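Local structure of putative uncharacterized protein (Helicobacter pylori, 3TDG) at residues 35-38 and 39-43; 97-100 and 101-104; 108-111 and 112-116; 117-120 and 121-125. The protein is a dimeric thioredoxin-fold oxidoreductase of the DsbG family that probably acts on protein thiols and disulfides as a reductase. All coordinates share one frame; numbering follows the deposited sequence.

How the contacts relate
Contact 1 lies on the short helix 33-43, while contacts 2, 3 and 4 follow one another along the long helix 98-129. That helix runs from the N-terminal domain, with its antiparallel sheet, to the thioredoxin-fold domain. The centres of contacts 2 and 3 are about 17 Å apart, and those of contacts 3 and 4 about 14 Å. Contacts 1, 2 and 3 are partly buried; contact 4 is a surface contact. All four rest on helical backbone bonds. Contact 1 pairs a buried apolar face (L35, V38, I39) with a glutamine bonded to the second subunit. Contact 2 has a carboxylate and water, and touches that subunit through V101. Contact 3 anchors on strand 74-79, and contact 4 meets strand 259-262.

Contact 1: 35-38 and 39-43; sequences LVSV and IEKQT
I39 N donates to L35 O at 3.0 Å, with an N-H...O angle of 161°. E40 N reaches V36 O at 3.0 Å in the same way, and K41 N reaches S37 O at 3.2 Å. Each acceptor lies four residues before its donor. The carbonyl of V38 is served differently. The side-chain amide of Q42 turns back on it, and NE2 lies 3.4 Å from V38 O in a weak, bent bond. The stronger partner of that amide is S95 O of the second subunit. Q42 therefore links this helix to the other chain. Its CG stands between the backbone N and the carbonyl carbon (chi1 50°), and the chain beyond runs alongside V38, with NE2 3.6 Å from V38 CG1. These turns belong to helix 33-43 of the DsbG N-terminal domain, packed against I86 of strand 85-88 and I49 of strand 48-54. On that face L35 and I39 lie side by side and point the same way, with L35 CD1 3.8 Å from I39 CD1. F94 of the second subunit also packs on I39. Towards the end of the segment, T43 OG1 donates to I39 O at 2.9 Å, from above the carbonyl plane. Weak backbone bonds from Q42 N and T43 N reach the same I39 O. The T43 hydroxyl oxygen is also hydrogen-bonded to K45 N.

Contact 2: 97-100 and 101-104; sequences KSDD and VQLV
The D99 carboxylate and the Q102 amide lie nearly coplanar and meet edge to edge, with D99 OD2 4.2 Å from Q102 OE1. Two acceptors meet there, and neither group lies over the other's face. Both stand on the exposed side of the long helix 98-129, at its N-terminal start in the DsbG N-terminal domain. A water donates to Q102 OE1 at 3.2 Å and is weakly hydrogen-bonded to S98 OG, so it bridges two side chains four residues apart. The Q102 CG is skewed from anti to the backbone N (chi1 153°), and the extended chain beyond it brings OE1 to that water. The third flat group, the D100 carboxylate, is buried. It turns away from residues 101-104 to the loop at K56 and S57: OD1 accepts from K56 N, and OD2 takes a weak bond from S57 N. K56 N is its main partner, with S57 N a weaker second one. F93 and S95 of strand 93-95 pack beside it.

K97 holds the N-cap position. K97 O takes two weak bonds, from D100 N and from V101 N. The next bonds are firmer: Q102 N to S98 O is 3.0 Å, and L103 N to D99 O is 2.8 Å. V101 also packs on Q42 of the second subunit, so the helix start lies at the dimer contact. V104 faces inward onto F93. Its N donates to D100 O at 2.9 Å, and its CG2 methyl lies 3.3 Å from that same oxygen.

Contact 3: 108-111 and 112-116; sequences NQKV and QALNA
K110 and L114 lie side by side and point the same way, one turn apart on helix 98-129. This is the stretch of the long helix that runs past strand 74-79 of the N-terminal domain's antiparallel sheet. K110 CG approaches L114 CD1 at 4.1 Å, a loose contact between aliphatic parts. The lysine then bends at chi3 (69°), and its NZ forms a salt bridge with E51. L114 touches N74 of the strand.

V111 is buried and rests on N74 and P76. Its CG2 is only 3.1 Å from Q112 N.

N115 folds back along its own helix. Its amide sets its flat face on V111 O, which lies almost straight beneath CG at 3.0 Å. The amide N-H groups therefore do not point at that oxygen, and make no hydrogen bond to it. The carbonyl is taken instead by the backbone, with N115 N to V111 O at 2.8 Å. The amide oxygen OD1 accepts from N74 N, so this side chain ties the helix to the strand. N108, one end of the contact, is also buried; it packs on P76, and its ND2 makes a weak bond to S90 O.

Q112 stands on an exposed side. Its chain is extended beyond CG. CG lies opposite the carbonyl carbon (chi1 -68°), which brings it up to the oxygen end of the N108 carbonyl. Q112 N donates to N108 O at 2.9 Å, while Q112 CG lies 3.1 Å from the same oxygen.

Contact 4: 117-120 and 121-125; sequences TQQN and SAKLN
This contact lies on helix 98-129 where it reaches the thioredoxin-fold domain and meets strand 259-262. Q119 and K123 run side by side and point the same way on its exposed side. K123 NZ lies 4.0 Å from Q119 CD. Both chains are extended, but CG of Q119 is opposite its backbone N (chi1 -179°), whereas CG of K123 is opposite its carbonyl carbon (chi1 -77°). The two chains converge from these different starts.

N120 and L124 cross obliquely, with N120 ND2 3.9 Å from L124 CD1. L124 is buried and packs on F259 and Y261 of the strand, and N120 touches V253. S121 also lies on Y261. A water is hydrogen-bonded to S121 OG at 2.7 Å and donates a weak bond to T117 O, whose main partner is S121 N at 2.9 Å. K123 N to Q119 O is 2.9 Å, and L124 N to N120 O is 3.0 Å.

Buried L124 thus fixes the helix to F259 and Y261. The Q119-K123 pair is a loose surface contact: the K123 ammonium lies beside the Q119 amide carbon, with no hydrogen bond between the two side chains.

Contact 1: 35-38 and 39-43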
ATOM      1  N   LEU A  35     -26.115  -6.153  19.780  1.00 48.07           N
ATOM      2  CA  LEU A  35     -25.055  -6.024  18.816  1.00 46.34           C
ATOM      3  C   LEU A  35     -23.764  -5.647  19.499  1.00 44.55           C
ATOM      4  O   LEU A  35     -22.751  -6.211  19.227  1.00 43.58           O
ATOM      5  CB  LEU A  35     -25.421  -5.061  17.691  1.00 45.97           C
ATOM      6  CG  LEU A  35     -25.014  -3.605  17.712  1.00 46.62           C
ATOM      7  CD1 LEU A  35     -23.622  -3.436  17.317  1.00 45.97           C
ATOM      8  CD2 LEU A  35     -25.873  -2.855  16.785  1.00 45.89           C
ATOM      9  N   VAL A  36     -23.838  -4.705  20.409  1.00 43.27           N
ATOM     10  CA  VAL A  36     -22.689  -4.277  21.174  1.00 42.91           C
ATOM     11  C   VAL A  36     -22.080  -5.448  21.900  1.00 42.33           C
ATOM     12  O   VAL A  36     -20.905  -5.593  21.971  1.00 41.58           O
ATOM     13  CB  VAL A  36     -23.057  -3.198  22.195  1.00 43.06           C
ATOM     14  CG1 VAL A  36     -21.914  -2.907  23.063  1.00 43.90           C
ATOM     15  CG2 VAL A  36     -23.457  -1.955  21.513  1.00 42.82           C
ATOM     16  N   SER A  37     -22.915  -6.296  22.434  1.00 41.90           N
ATOM     17  CA  SER A  37     -22.434  -7.391  23.211  1.00 42.23           C
ATOM     18  C   SER A  37     -21.875  -8.499  22.337  1.00 41.49           C
ATOM     19  O   SER A  37     -20.906  -9.117  22.674  1.00 41.10           O
ATOM     20  CB  SER A  37     -23.537  -7.862  24.138  1.00 42.52           C
ATOM     21  OG  SER A  37     -23.637  -9.243  24.150  1.00 46.09           O
ATOM     22  N   VAL A  38     -22.470  -8.702  21.185  1.00 40.44           N
ATOM     23  CA  VAL A  38     -21.952  -9.673  20.271  1.00 39.78           C
ATOM     24  C   VAL A  38     -20.558  -9.272  19.806  1.00 39.29           C
ATOM     25  O   VAL A  38     -19.687 -10.083  19.717  1.00 38.92           O
ATOM     26  CB  VAL A  38     -22.876  -9.884  19.096  1.00 39.90           C
ATOM     27  CG1 VAL A  38     -22.259 -10.776  18.127  1.00 39.35           C
ATOM     28  CG2 VAL A  38     -24.167 -10.440  19.547  1.00 39.79           C
ATOM     29  N   ILE A  39     -20.354  -8.005  19.542  1.00 38.23           N
ATOM     30  CA  ILE A  39     -19.066  -7.558  19.113  1.00 38.55           C
ATOM     31  C   ILE A  39     -18.068  -7.623  20.243  1.00 38.33           C
ATOM     32  O   ILE A  39     -16.976  -8.070  20.062  1.00 37.46           O
ATOM     33  CB  ILE A  39     -19.113  -6.160  18.528  1.00 38.26           C
ATOM     34  CG1 ILE A  39     -19.719  -6.205  17.145  1.00 38.87           C
ATOM     35  CG2 ILE A  39     -17.749  -5.599  18.392  1.00 39.05           C
ATOM     36  CD1 ILE A  39     -20.229  -4.910  16.680  1.00 40.43           C
ATOM     37  N   GLU A  40     -18.463  -7.176  21.416  1.00 38.21           N
ATOM     38  CA  GLU A  40     -17.570  -7.205  22.543  1.00 39.23           C
ATOM     39  C   GLU A  40     -16.976  -8.572  22.835  1.00 38.96           C
ATOM     40  O   GLU A  40     -15.818  -8.672  23.045  1.00 39.49           O
ATOM     41  CB  GLU A  40     -18.228  -6.644  23.774  1.00 38.94           C
ATOM     42  CG  GLU A  40     -17.222  -6.172  24.736  1.00 42.01           C
ATOM     43  CD  GLU A  40     -17.793  -5.586  25.975  1.00 43.87           C
ATOM     44  OE1 GLU A  40     -18.942  -5.849  26.300  1.00 45.41           O
ATOM     45  OE2 GLU A  40     -17.069  -4.861  26.625  1.00 46.48           O
ATOM     46  N   LYS A  41     -17.786  -9.610  22.828  1.00 38.84           N
ATOM     47  CA  LYS A  41     -17.324 -10.963  23.175  1.00 39.82           C
ATOM     48  C   LYS A  41     -16.234 -11.471  22.243  1.00 39.27           C
ATOM     49  O   LYS A  41     -15.317 -12.171  22.685  1.00 38.69           O
ATOM     50  CB  LYS A  41     -18.456 -11.992  23.111  1.00 39.91           C
ATOM     51  CG  LYS A  41     -19.684 -11.660  23.890  1.00 44.23           C
ATOM     52  CD  LYS A  41     -20.828 -12.627  23.476  1.00 50.17           C
ATOM     53  CE  LYS A  41     -21.141 -13.637  24.576  1.00 53.21           C
ATOM     54  NZ  LYS A  41     -21.544 -12.920  25.840  1.00 54.13           N
ATOM     55  N   GLN A  42     -16.358 -11.166  20.950  1.00 38.56           N
ATOM     56  CA  GLN A  42     -15.396 -11.688  19.988  1.00 39.06           C
ATOM     57  C   GLN A  42     -14.345 -10.679  19.494  1.00 38.15           C
ATOM     58  O   GLN A  42     -13.542 -11.001  18.638  1.00 38.73           O
ATOM     59  CB  GLN A  42     -16.093 -12.464  18.849  1.00 39.85           C
ATOM     60  CG  GLN A  42     -17.235 -11.737  18.182  1.00 42.97           C
ATOM     61  CD  GLN A  42     -18.151 -12.674  17.386  1.00 46.17           C
ATOM     62  OE1 GLN A  42     -17.773 -13.185  16.338  1.00 48.78           O
ATOM     63  NE2 GLN A  42     -19.361 -12.884  17.883  1.00 47.24           N
ATOM     64  N   THR A  43     -14.316  -9.475  20.059  1.00 37.97           N
ATOM     65  CA  THR A  43     -13.228  -8.540  19.743  1.00 38.02           C
ATOM     66  C   THR A  43     -12.623  -7.905  20.980  1.00 38.44           C
ATOM     67  O   THR A  43     -11.556  -7.309  20.910  1.00 38.27           O
ATOM     68  CB  THR A  43     -13.703  -7.367  18.851  1.00 37.52           C
ATOM     69  OG1 THR A  43     -14.604  -6.540  19.599  1.00 38.07           O
ATOM     70  CG2 THR A  43     -14.372  -7.876  17.613  1.00 35.29           C
TER

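Contact 2: 97-100 and 101-104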
ATOM      1  N   LYS A  97     -33.055  -1.384  -5.062  1.00 52.67           N
ATOM      2  CA  LYS A  97     -33.543  -0.096  -4.550  1.00 53.07           C
ATOM      3  C   LYS A  97     -32.433   0.935  -4.588  1.00 53.22           C
ATOM      4  O   LYS A  97     -31.459   0.862  -3.816  1.00 53.40           O
ATOM      5  CB  LYS A  97     -34.115  -0.206  -3.135  1.00 53.07           C
ATOM      6  CG  LYS A  97     -34.995  -1.428  -2.902  1.00 55.22           C
ATOM      7  CD  LYS A  97     -36.278  -1.370  -3.717  1.00 57.59           C
ATOM      8  CE  LYS A  97     -37.440  -0.904  -2.865  1.00 58.48           C
ATOM      9  NZ  LYS A  97     -38.444  -0.149  -3.680  1.00 60.72           N
ATOM     10  N   SER A  98     -32.585   1.895  -5.495  1.00 52.97           N
ATOM     11  CA  SER A  98     -31.621   2.984  -5.667  1.00 52.90           C
ATOM     12  C   SER A  98     -31.398   3.855  -4.406  1.00 52.13           C
ATOM     13  O   SER A  98     -30.304   4.397  -4.212  1.00 52.33           O
ATOM     14  CB  SER A  98     -32.027   3.867  -6.851  1.00 52.81           C
ATOM     15  OG  SER A  98     -30.951   4.729  -7.205  1.00 55.28           O
ATOM     16  N   ASP A  99     -32.424   3.991  -3.569  1.00 51.52           N
ATOM     17  CA  ASP A  99     -32.309   4.741  -2.316  1.00 51.34           C
ATOM     18  C   ASP A  99     -31.301   4.096  -1.344  1.00 50.49           C
ATOM     19  O   ASP A  99     -30.567   4.797  -0.648  1.00 50.16           O
ATOM     20  CB  ASP A  99     -33.670   4.871  -1.624  1.00 51.68           C
ATOM     21  CG  ASP A  99     -34.642   5.801  -2.367  1.00 54.37           C
ATOM     22  OD1 ASP A  99     -35.845   5.462  -2.420  1.00 56.48           O
ATOM     23  OD2 ASP A  99     -34.227   6.869  -2.874  1.00 55.63           O
ATOM     24  N   ASP A 100     -31.284   2.770  -1.299  1.00 49.56           N
ATOM     25  CA  ASP A 100     -30.354   2.043  -0.421  1.00 49.19           C
ATOM     26  C   ASP A 100     -28.910   2.183  -0.899  1.00 48.52           C
ATOM     27  O   ASP A 100     -28.020   2.449  -0.087  1.00 47.89           O
ATOM     28  CB  ASP A 100     -30.735   0.569  -0.307  1.00 48.86           C
ATOM     29  CG  ASP A 100     -31.992   0.340   0.541  1.00 50.07           C
ATOM     30  OD1 ASP A 100     -32.493   1.280   1.207  1.00 51.88           O
ATOM     31  OD2 ASP A 100     -32.468  -0.816   0.560  1.00 50.26           O
ATOM     32  N   VAL A 101     -28.702   2.013  -2.213  1.00 47.78           N
ATOM     33  CA  VAL A 101     -27.403   2.232  -2.878  1.00 47.24           C
ATOM     34  C   VAL A 101     -26.877   3.626  -2.547  1.00 47.56           C
ATOM     35  O   VAL A 101     -25.677   3.809  -2.244  1.00 46.68           O
ATOM     36  CB  VAL A 101     -27.497   2.047  -4.437  1.00 47.50           C
ATOM     37  CG1 VAL A 101     -26.181   2.427  -5.128  1.00 46.81           C
ATOM     38  CG2 VAL A 101     -27.904   0.623  -4.793  1.00 46.03           C
ATOM     39  N   GLN A 102     -27.794   4.596  -2.587  1.00 47.59           N
ATOM     40  CA  GLN A 102     -27.480   5.983  -2.285  1.00 47.92           C
ATOM     41  C   GLN A 102     -27.148   6.181  -0.800  1.00 47.36           C
ATOM     42  O   GLN A 102     -26.144   6.821  -0.471  1.00 46.76           O
ATOM     43  CB  GLN A 102     -28.632   6.905  -2.692  1.00 48.18           C
ATOM     44  CG  GLN A 102     -28.679   8.184  -1.874  1.00 51.44           C
ATOM     45  CD  GLN A 102     -29.469   9.287  -2.522  1.00 57.01           C
ATOM     46  OE1 GLN A 102     -30.687   9.161  -2.750  1.00 59.55           O
ATOM     47  NE2 GLN A 102     -28.788  10.395  -2.816  1.00 56.69           N
ATOM     48  N   LEU A 103     -28.011   5.663   0.078  1.00 46.23           N
ATOM     49  CA  LEU A 103     -27.778   5.730   1.525  1.00 45.78           C
ATOM     50  C   LEU A 103     -26.384   5.207   1.887  1.00 44.84           C
ATOM     51  O   LEU A 103     -25.632   5.882   2.591  1.00 45.12           O
ATOM     52  CB  LEU A 103     -28.833   4.942   2.294  1.00 45.43           C
ATOM     53  CG  LEU A 103     -28.588   4.837   3.818  1.00 46.84           C
ATOM     54  CD1 LEU A 103     -28.649   6.193   4.504  1.00 44.98           C
ATOM     55  CD2 LEU A 103     -29.603   3.885   4.436  1.00 47.60           C
ATOM     56  N   VAL A 104     -26.059   4.020   1.380  1.00 43.66           N
ATOM     57  CA  VAL A 104     -24.778   3.371   1.608  1.00 43.18           C
ATOM     58  C   VAL A 104     -23.619   4.220   1.058  1.00 43.06           C
ATOM     59  O   VAL A 104     -22.610   4.394   1.738  1.00 42.56           O
ATOM     60  CB  VAL A 104     -24.776   1.909   1.049  1.00 43.32           C
ATOM     61  CG1 VAL A 104     -23.367   1.279   1.051  1.00 42.64           C
ATOM     62  CG2 VAL A 104     -25.747   1.036   1.857  1.00 43.29           C
TER
HETATM   63  O   HOH W   1     -31.659   7.622  -5.430  1.00 56.62           O

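Contact 3: 108-111 and 112-116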
ATOM      1  N   ASN A 108     -20.800   5.547   3.464  1.00 40.90           N
ATOM      2  CA  ASN A 108     -19.398   5.252   3.193  1.00 41.72           C
ATOM      3  C   ASN A 108     -18.547   6.518   3.033  1.00 41.74           C
ATOM      4  O   ASN A 108     -17.519   6.652   3.680  1.00 41.58           O
ATOM      5  CB  ASN A 108     -19.234   4.312   1.989  1.00 41.53           C
ATOM      6  CG  ASN A 108     -19.688   2.882   2.299  1.00 43.17           C
ATOM      7  OD1 ASN A 108     -19.982   2.547   3.449  1.00 45.64           O
ATOM      8  ND2 ASN A 108     -19.763   2.042   1.272  1.00 42.93           N
ATOM      9  N   GLN A 109     -18.994   7.456   2.201  1.00 41.19           N
ATOM     10  CA  GLN A 109     -18.239   8.676   1.955  1.00 41.68           C
ATOM     11  C   GLN A 109     -18.104   9.565   3.201  1.00 41.42           C
ATOM     12  O   GLN A 109     -17.045  10.134   3.434  1.00 41.21           O
ATOM     13  CB  GLN A 109     -18.858   9.449   0.789  1.00 41.93           C
ATOM     14  CG  GLN A 109     -18.563   8.763  -0.559  1.00 43.75           C
ATOM     15  CD  GLN A 109     -19.462   9.238  -1.685  1.00 45.42           C
ATOM     16  OE1 GLN A 109     -20.151   8.439  -2.327  1.00 48.42           O
ATOM     17  NE2 GLN A 109     -19.475  10.538  -1.921  1.00 44.50           N
ATOM     18  N   LYS A 110     -19.172   9.674   3.983  1.00 41.27           N
ATOM     19  CA  LYS A 110     -19.153  10.444   5.232  1.00 42.44           C
ATOM     20  C   LYS A 110     -18.134   9.858   6.244  1.00 42.09           C
ATOM     21  O   LYS A 110     -17.275  10.582   6.737  1.00 41.81           O
ATOM     22  CB  LYS A 110     -20.563  10.508   5.834  1.00 42.30           C
ATOM     23  CG  LYS A 110     -20.644  11.215   7.177  1.00 45.06           C
ATOM     24  CD  LYS A 110     -22.086  11.319   7.672  1.00 47.57           C
ATOM     25  CE  LYS A 110     -22.640   9.947   8.062  1.00 48.44           C
ATOM     26  NZ  LYS A 110     -23.967  10.143   8.687  1.00 49.99           N
ATOM     27  N   VAL A 111     -18.211   8.552   6.511  1.00 41.88           N
ATOM     28  CA  VAL A 111     -17.260   7.896   7.430  1.00 41.89           C
ATOM     29  C   VAL A 111     -15.807   7.933   6.917  1.00 42.80           C
ATOM     30  O   VAL A 111     -14.881   8.106   7.701  1.00 42.38           O
ATOM     31  CB  VAL A 111     -17.666   6.430   7.830  1.00 41.69           C
ATOM     32  CG1 VAL A 111     -19.122   6.350   8.296  1.00 40.14           C
ATOM     33  CG2 VAL A 111     -17.409   5.457   6.722  1.00 40.13           C
ATOM     34  N   GLN A 112     -15.605   7.786   5.609  1.00 43.38           N
ATOM     35  CA  GLN A 112     -14.256   7.870   5.054  1.00 44.52           C
ATOM     36  C   GLN A 112     -13.636   9.252   5.248  1.00 44.35           C
ATOM     37  O   GLN A 112     -12.427   9.359   5.446  1.00 44.63           O
ATOM     38  CB  GLN A 112     -14.220   7.461   3.580  1.00 45.22           C
ATOM     39  CG  GLN A 112     -14.505   5.963   3.346  1.00 48.85           C
ATOM     40  CD  GLN A 112     -14.303   5.543   1.900  1.00 52.50           C
ATOM     41  OE1 GLN A 112     -14.652   6.270   0.973  1.00 56.50           O
ATOM     42  NE2 GLN A 112     -13.747   4.367   1.704  1.00 53.09           N
ATOM     43  N   ALA A 113     -14.459  10.300   5.203  1.00 44.06           N
ATOM     44  CA  ALA A 113     -13.984  11.665   5.437  1.00 43.86           C
ATOM     45  C   ALA A 113     -13.662  11.898   6.914  1.00 43.79           C
ATOM     46  O   ALA A 113     -12.627  12.483   7.236  1.00 43.70           O
ATOM     47  CB  ALA A 113     -14.994  12.695   4.937  1.00 44.17           C
ATOM     48  N   LEU A 114     -14.546  11.437   7.800  1.00 43.35           N
ATOM     49  CA  LEU A 114     -14.312  11.495   9.248  1.00 43.66           C
ATOM     50  C   LEU A 114     -13.079  10.690   9.680  1.00 42.95           C
ATOM     51  O   LEU A 114     -12.294  11.168  10.496  1.00 43.08           O
ATOM     52  CB  LEU A 114     -15.560  11.037  10.022  1.00 43.86           C
ATOM     53  CG  LEU A 114     -16.766  11.984   9.926  1.00 46.40           C
ATOM     54  CD1 LEU A 114     -18.042  11.294  10.398  1.00 47.23           C
ATOM     55  CD2 LEU A 114     -16.537  13.306  10.706  1.00 45.82           C
ATOM     56  N   ASN A 115     -12.910   9.488   9.125  1.00 42.24           N
ATOM     57  CA  ASN A 115     -11.799   8.601   9.497  1.00 42.15           C
ATOM     58  C   ASN A 115     -10.461   9.118   8.962  1.00 42.42           C
ATOM     59  O   ASN A 115      -9.437   8.967   9.627  1.00 41.64           O
ATOM     60  CB  ASN A 115     -12.012   7.158   9.011  1.00 40.62           C
ATOM     61  CG  ASN A 115     -13.211   6.479   9.664  1.00 40.49           C
ATOM     62  OD1 ASN A 115     -13.748   6.966  10.643  1.00 36.52           O
ATOM     63  ND2 ASN A 115     -13.654   5.351   9.085  1.00 37.08           N
ATOM     64  N   ALA A 116     -10.476   9.699   7.760  1.00 42.65           N
ATOM     65  CA  ALA A 116      -9.285  10.353   7.213  1.00 43.68           C
ATOM     66  C   ALA A 116      -8.790  11.479   8.137  1.00 44.25           C
ATOM     67  O   ALA A 116      -7.589  11.586   8.391  1.00 44.73           O
ATOM     68  CB  ALA A 116      -9.538  10.875   5.780  1.00 43.99           C
TER

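Contact 4: 117-120 and 121-125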
ATOM      1  N   THR A 117      -9.711  12.299   8.645  1.00 44.79           N
ATOM      2  CA  THR A 117      -9.380  13.365   9.609  1.00 45.63           C
ATOM      3  C   THR A 117      -8.862  12.809  10.946  1.00 45.42           C
ATOM      4  O   THR A 117      -7.896  13.337  11.516  1.00 44.27           O
ATOM      5  CB  THR A 117     -10.604  14.256   9.916  1.00 45.37           C
ATOM      6  OG1 THR A 117     -11.080  14.825   8.696  1.00 48.81           O
ATOM      7  CG2 THR A 117     -10.243  15.390  10.872  1.00 46.72           C
ATOM      8  N   GLN A 118      -9.533  11.768  11.447  1.00 44.94           N
ATOM      9  CA  GLN A 118      -9.146  11.129  12.702  1.00 44.63           C
ATOM     10  C   GLN A 118      -7.717  10.572  12.594  1.00 44.60           C
ATOM     11  O   GLN A 118      -6.897  10.780  13.487  1.00 43.74           O
ATOM     12  CB  GLN A 118     -10.154  10.030  13.083  1.00 44.54           C
ATOM     13  CG  GLN A 118      -9.769   9.226  14.324  1.00 44.55           C
ATOM     14  CD  GLN A 118      -9.620  10.107  15.561  1.00 47.11           C
ATOM     15  OE1 GLN A 118     -10.468  10.956  15.837  1.00 46.25           O
ATOM     16  NE2 GLN A 118      -8.537   9.899  16.313  1.00 47.41           N
ATOM     17  N   GLN A 119      -7.426   9.896  11.483  1.00 44.63           N
ATOM     18  CA  GLN A 119      -6.113   9.323  11.231  1.00 45.52           C
ATOM     19  C   GLN A 119      -5.062  10.418  11.142  1.00 46.09           C
ATOM     20  O   GLN A 119      -3.940  10.261  11.622  1.00 45.70           O
ATOM     21  CB  GLN A 119      -6.141   8.528   9.928  1.00 45.92           C
ATOM     22  CG  GLN A 119      -4.833   7.841   9.534  1.00 47.67           C
ATOM     23  CD  GLN A 119      -4.961   7.077   8.225  1.00 51.23           C
ATOM     24  OE1 GLN A 119      -4.710   5.875   8.158  1.00 52.98           O
ATOM     25  NE2 GLN A 119      -5.378   7.773   7.176  1.00 53.38           N
ATOM     26  N   ASN A 120      -5.435  11.533  10.520  1.00 46.39           N
ATOM     27  CA  ASN A 120      -4.518  12.654  10.410  1.00 47.01           C
ATOM     28  C   ASN A 120      -4.196  13.257  11.786  1.00 46.60           C
ATOM     29  O   ASN A 120      -3.042  13.539  12.080  1.00 46.33           O
ATOM     30  CB  ASN A 120      -5.050  13.719   9.442  1.00 47.24           C
ATOM     31  CG  ASN A 120      -3.948  14.585   8.901  1.00 48.71           C
ATOM     32  OD1 ASN A 120      -3.132  14.131   8.100  1.00 50.29           O
ATOM     33  ND2 ASN A 120      -3.899  15.832   9.350  1.00 49.69           N
ATOM     34  N   SER A 121      -5.212  13.430  12.630  1.00 46.38           N
ATOM     35  CA  SER A 121      -4.988  13.917  13.993  1.00 47.14           C
ATOM     36  C   SER A 121      -4.062  12.990  14.790  1.00 46.83           C
ATOM     37  O   SER A 121      -3.124  13.458  15.452  1.00 46.26           O
ATOM     38  CB  SER A 121      -6.310  14.133  14.737  1.00 47.47           C
ATOM     39  OG  SER A 121      -7.000  15.247  14.193  1.00 49.47           O
ATOM     40  N   ALA A 122      -4.317  11.684  14.702  1.00 46.52           N
ATOM     41  CA  ALA A 122      -3.506  10.695  15.426  1.00 47.06           C
ATOM     42  C   ALA A 122      -2.055  10.675  14.919  1.00 46.74           C
ATOM     43  O   ALA A 122      -1.127  10.495  15.700  1.00 46.70           O
ATOM     44  CB  ALA A 122      -4.137   9.300  15.346  1.00 46.74           C
ATOM     45  N   LYS A 123      -1.864  10.862  13.616  1.00 46.72           N
ATOM     46  CA  LYS A 123      -0.513  10.978  13.064  1.00 47.10           C
ATOM     47  C   LYS A 123       0.210  12.217  13.600  1.00 46.59           C
ATOM     48  O   LYS A 123       1.393  12.146  13.910  1.00 46.10           O
ATOM     49  CB  LYS A 123      -0.519  10.971  11.541  1.00 47.29           C
ATOM     50  CG  LYS A 123      -0.712   9.587  10.963  1.00 50.24           C
ATOM     51  CD  LYS A 123      -0.615   9.571   9.457  1.00 52.18           C
ATOM     52  CE  LYS A 123      -0.793   8.151   8.967  1.00 53.13           C
ATOM     53  NZ  LYS A 123      -1.203   8.171   7.557  1.00 53.31           N
ATOM     54  N   LEU A 124      -0.520  13.324  13.726  1.00 46.60           N
ATOM     55  CA  LEU A 124       0.009  14.572  14.277  1.00 46.86           C
ATOM     56  C   LEU A 124       0.414  14.428  15.745  1.00 47.39           C
ATOM     57  O   LEU A 124       1.553  14.754  16.109  1.00 47.18           O
ATOM     58  CB  LEU A 124      -0.981  15.724  14.094  1.00 46.11           C
ATOM     59  CG  LEU A 124      -1.002  16.358  12.692  1.00 47.32           C
ATOM     60  CD1 LEU A 124      -2.205  17.298  12.536  1.00 48.16           C
ATOM     61  CD2 LEU A 124       0.312  17.101  12.381  1.00 47.05           C
ATOM     62  N   ASN A 125      -0.518  13.944  16.574  1.00 47.15           N
ATOM     63  CA  ASN A 125      -0.219  13.572  17.953  1.00 47.41           C
ATOM     64  C   ASN A 125       1.027  12.714  18.085  1.00 47.15           C
ATOM     65  O   ASN A 125       1.839  12.956  18.970  1.00 47.76           O
ATOM     66  CB  ASN A 125      -1.387  12.828  18.581  1.00 47.81           C
ATOM     67  CG  ASN A 125      -2.553  13.717  18.854  1.00 48.80           C
ATOM     68  OD1 ASN A 125      -2.501  14.920  18.631  1.00 49.53           O
ATOM     69  ND2 ASN A 125      -3.632  13.129  19.349  1.00 51.33           N
TER
HETATM   70  O   HOH W   2      -6.408  16.327  11.819  1.00 56.67           O